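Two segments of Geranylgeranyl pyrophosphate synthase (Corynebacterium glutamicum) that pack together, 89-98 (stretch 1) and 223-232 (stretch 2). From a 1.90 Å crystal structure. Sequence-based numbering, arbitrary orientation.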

# COMPACT_ATOMS: atom_id res chain seq x y z
N SER A 89 -9.29 -20.29 7.79
CA SER A 89 -9.02 -19.51 6.54
C SER A 89 -10.05 -18.41 6.35
O SER A 89 -9.72 -17.30 5.93
N VAL A 90 -11.31 -18.74 6.63
CA VAL A 90 -12.35 -17.71 6.57
C VAL A 90 -12.08 -16.61 7.56
O VAL A 90 -12.21 -15.40 7.24
N LEU A 91 -11.70 -17.00 8.79
CA LEU A 91 -11.45 -16.01 9.83
C LEU A 91 -10.23 -15.14 9.50
O LEU A 91 -10.21 -13.94 9.80
N ASP A 92 -9.23 -15.74 8.87
CA ASP A 92 -8.05 -14.95 8.47
C ASP A 92 -8.38 -13.98 7.36
O ASP A 92 -7.90 -12.82 7.37
N ALA A 93 -9.22 -14.44 6.41
CA ALA A 93 -9.71 -13.50 5.36
C ALA A 93 -10.45 -12.33 5.97
O ALA A 93 -10.20 -11.17 5.59
N ALA A 94 -11.38 -12.61 6.91
CA ALA A 94 -12.05 -11.53 7.60
C ALA A 94 -11.12 -10.58 8.35
O ALA A 94 -11.25 -9.35 8.26
N ALA A 95 -10.16 -11.17 9.06
CA ALA A 95 -9.24 -10.40 9.90
C ALA A 95 -8.28 -9.55 9.09
O ALA A 95 -7.82 -8.50 9.58
N SER A 96 -7.98 -9.97 7.86
CA SER A 96 -7.02 -9.23 7.01
C SER A 96 -7.49 -7.78 6.80
O SER A 96 -6.68 -6.87 6.57
N LEU A 97 -8.80 -7.55 6.85
CA LEU A 97 -9.35 -6.20 6.76
C LEU A 97 -8.80 -5.23 7.80
O LEU A 97 -8.72 -4.03 7.53
N GLU A 98 -8.41 -5.73 8.97
CA GLU A 98 -7.78 -4.86 9.98
C GLU A 98 -6.46 -4.26 9.50
O GLU A 98 -6.08 -3.16 9.93
N ARG A 223 -18.76 -3.77 1.11
CA ARG A 223 -17.78 -4.70 0.57
C ARG A 223 -17.33 -5.80 1.56
O ARG A 223 -17.11 -6.92 1.11
N PRO A 224 -17.17 -5.50 2.87
CA PRO A 224 -16.89 -6.65 3.77
C PRO A 224 -18.01 -7.70 3.67
O PRO A 224 -17.72 -8.87 3.61
N LEU A 225 -19.28 -7.29 3.66
CA LEU A 225 -20.39 -8.27 3.52
C LEU A 225 -20.24 -9.06 2.23
O LEU A 225 -20.39 -10.28 2.20
N HIS A 226 -19.99 -8.31 1.15
CA HIS A 226 -19.78 -8.91 -0.17
C HIS A 226 -18.64 -9.93 -0.13
O HIS A 226 -18.78 -11.05 -0.61
N LEU A 227 -17.52 -9.54 0.49
CA LEU A 227 -16.37 -10.45 0.58
C LEU A 227 -16.73 -11.77 1.29
O LEU A 227 -16.44 -12.88 0.79
N GLY A 228 -17.32 -11.65 2.47
CA GLY A 228 -17.72 -12.84 3.25
C GLY A 228 -18.71 -13.70 2.48
O GLY A 228 -18.56 -14.93 2.42
N ALA A 229 -19.71 -13.06 1.87
CA ALA A 229 -20.68 -13.82 1.06
C ALA A 229 -20.07 -14.52 -0.14
O ALA A 229 -20.44 -15.67 -0.44
N SER A 230 -19.11 -13.86 -0.82
CA SER A 230 -18.42 -14.48 -1.96
C SER A 230 -17.60 -15.69 -1.51
O SER A 230 -17.58 -16.71 -2.20
N ILE A 231 -16.97 -15.59 -0.34
CA ILE A 231 -16.17 -16.73 0.18
C ILE A 231 -17.08 -17.96 0.35
O ILE A 231 -16.70 -19.10 -0.00
N ALA A 232 -18.31 -17.71 0.82
CA ALA A 232 -19.31 -18.77 1.07
C ALA A 232 -20.05 -19.21 -0.19
O ALA A 232 -20.80 -20.18 -0.15

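How does the contact begin at the start of stretch 2? The two helices run nearly antiparallel, at 162°, so the first residues of stretch 2 meet the last of stretch 1. Arg223 (chi1 m) does not reach across; its NH1 donates to His226 ND1 at 3.0 Å, within its own helix. Pro224 has its CA-to-CB bond sideways, yet its ring still serves the interface: Pro224 CB lies 4.0 Å from Leu97 CD1. Its nitrogen carries no hydrogen to bond to the preceding turn, and the helix is kinked there.

What does the middle of stretch 2 offer? Leu225 and His226 are out of reach of stretch 1, and Leu227 is the first residue of stretch 2 whose CA-to-CB bond points toward it. With chi1 t and chi2 p, Leu227 places CD2 4.1 Å from CD2 of Leu97, which points back with chi1 m and chi2 t. Leu97 thus touches both Pro224 and Leu227. Gly228 has no side chain, and Ala229 and Ser230 are out of reach.

Which residue closes the far end? Ile231 points toward stretch 1 with chi1 m and chi2 t, and has the largest area covered by the other stretch. Its CD1 meets Ala93 CB at 3.7 Å, while its CG2 sits 4.0 Å from CG2 of Val90 (chi1 t). The short side chain of Ala93 points toward stretch 2, whereas the CA-to-CB bond of Val90 runs sideways.

Do polar groups join the two helices? No hydrogen bond crosses between them; the side chains meet through apolar contacts, burying 250 Å² in total. Ser96 (chi1 p) instead turns its hydroxyl back to its own helix, where OG donates to Ala93 O at 2.7 Å.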

# COMPACT_ATOMS: atom_id res chain seq x y z
CB SER A 89 -9.02 -20.43 5.31
OG SER A 89 -8.04 -21.47 5.46
CB VAL A 90 -13.76 -18.33 6.80
CG1 VAL A 90 -14.83 -17.24 6.79
CG2 VAL A 90 -14.02 -19.40 5.74
CB LEU A 91 -11.21 -16.70 11.20
CG LEU A 91 -12.47 -17.42 11.74
CD1 LEU A 91 -12.10 -18.24 13.02
CD2 LEU A 91 -13.56 -16.43 12.05
CB ASP A 92 -6.93 -15.88 8.00
CG ASP A 92 -6.15 -16.47 9.17
OD1 ASP A 92 -6.22 -16.00 10.31
OD2 ASP A 92 -5.47 -17.45 8.95
CB ALA A 93 -10.60 -14.22 4.31
CB ALA A 94 -13.17 -12.12 8.58
CB ALA A 95 -8.44 -11.37 10.83
CB SER A 96 -6.82 -9.92 5.64
OG SER A 96 -7.99 -9.72 4.85
CB LEU A 97 -10.88 -6.21 6.87
CG LEU A 97 -11.55 -7.02 5.76
CD1 LEU A 97 -13.06 -7.00 5.96
CD2 LEU A 97 -11.23 -6.44 4.37
CB GLU A 98 -7.53 -5.62 11.28
CG GLU A 98 -8.84 -5.96 11.98
CD GLU A 98 -9.66 -4.66 12.27
OE1 GLU A 98 -9.15 -3.73 12.96
OE2 GLU A 98 -10.76 -4.52 11.75
CB ARG A 223 -16.55 -4.00 -0.07
CG ARG A 223 -16.86 -3.11 -1.30
CD ARG A 223 -17.45 -3.92 -2.44
NE ARG A 223 -17.54 -3.08 -3.66
CZ ARG A 223 -18.19 -3.45 -4.76
NH1 ARG A 223 -18.79 -4.65 -4.85
NH2 ARG A 223 -18.22 -2.64 -5.83
CB PRO A 224 -16.83 -5.98 5.17
CG PRO A 224 -16.14 -4.62 4.83
CD PRO A 224 -16.94 -4.21 3.56
CB LEU A 225 -21.78 -7.59 3.46
CG LEU A 225 -22.24 -7.16 4.88
CD1 LEU A 225 -23.37 -6.09 4.79
CD2 LEU A 225 -22.65 -8.34 5.76
CB HIS A 226 -19.51 -7.78 -1.20
CG HIS A 226 -19.47 -8.24 -2.62
ND1 HIS A 226 -19.17 -7.40 -3.68
CD2 HIS A 226 -19.63 -9.48 -3.16
CE1 HIS A 226 -19.16 -8.10 -4.80
NE2 HIS A 226 -19.44 -9.36 -4.51
CB LEU A 227 -15.23 -9.71 1.31
CG LEU A 227 -13.97 -10.53 1.62
CD1 LEU A 227 -13.36 -10.97 0.25
CD2 LEU A 227 -12.96 -9.71 2.49
CB ALA A 229 -21.91 -12.93 0.64
CB SER A 230 -17.49 -13.44 -2.64
OG SER A 230 -18.30 -12.48 -3.30
CB ILE A 231 -15.46 -16.36 1.48
CG1 ILE A 231 -14.37 -15.33 1.18
CG2 ILE A 231 -14.81 -17.64 2.19
CD1 ILE A 231 -13.80 -14.63 2.43
CB ALA A 232 -20.33 -18.30 2.13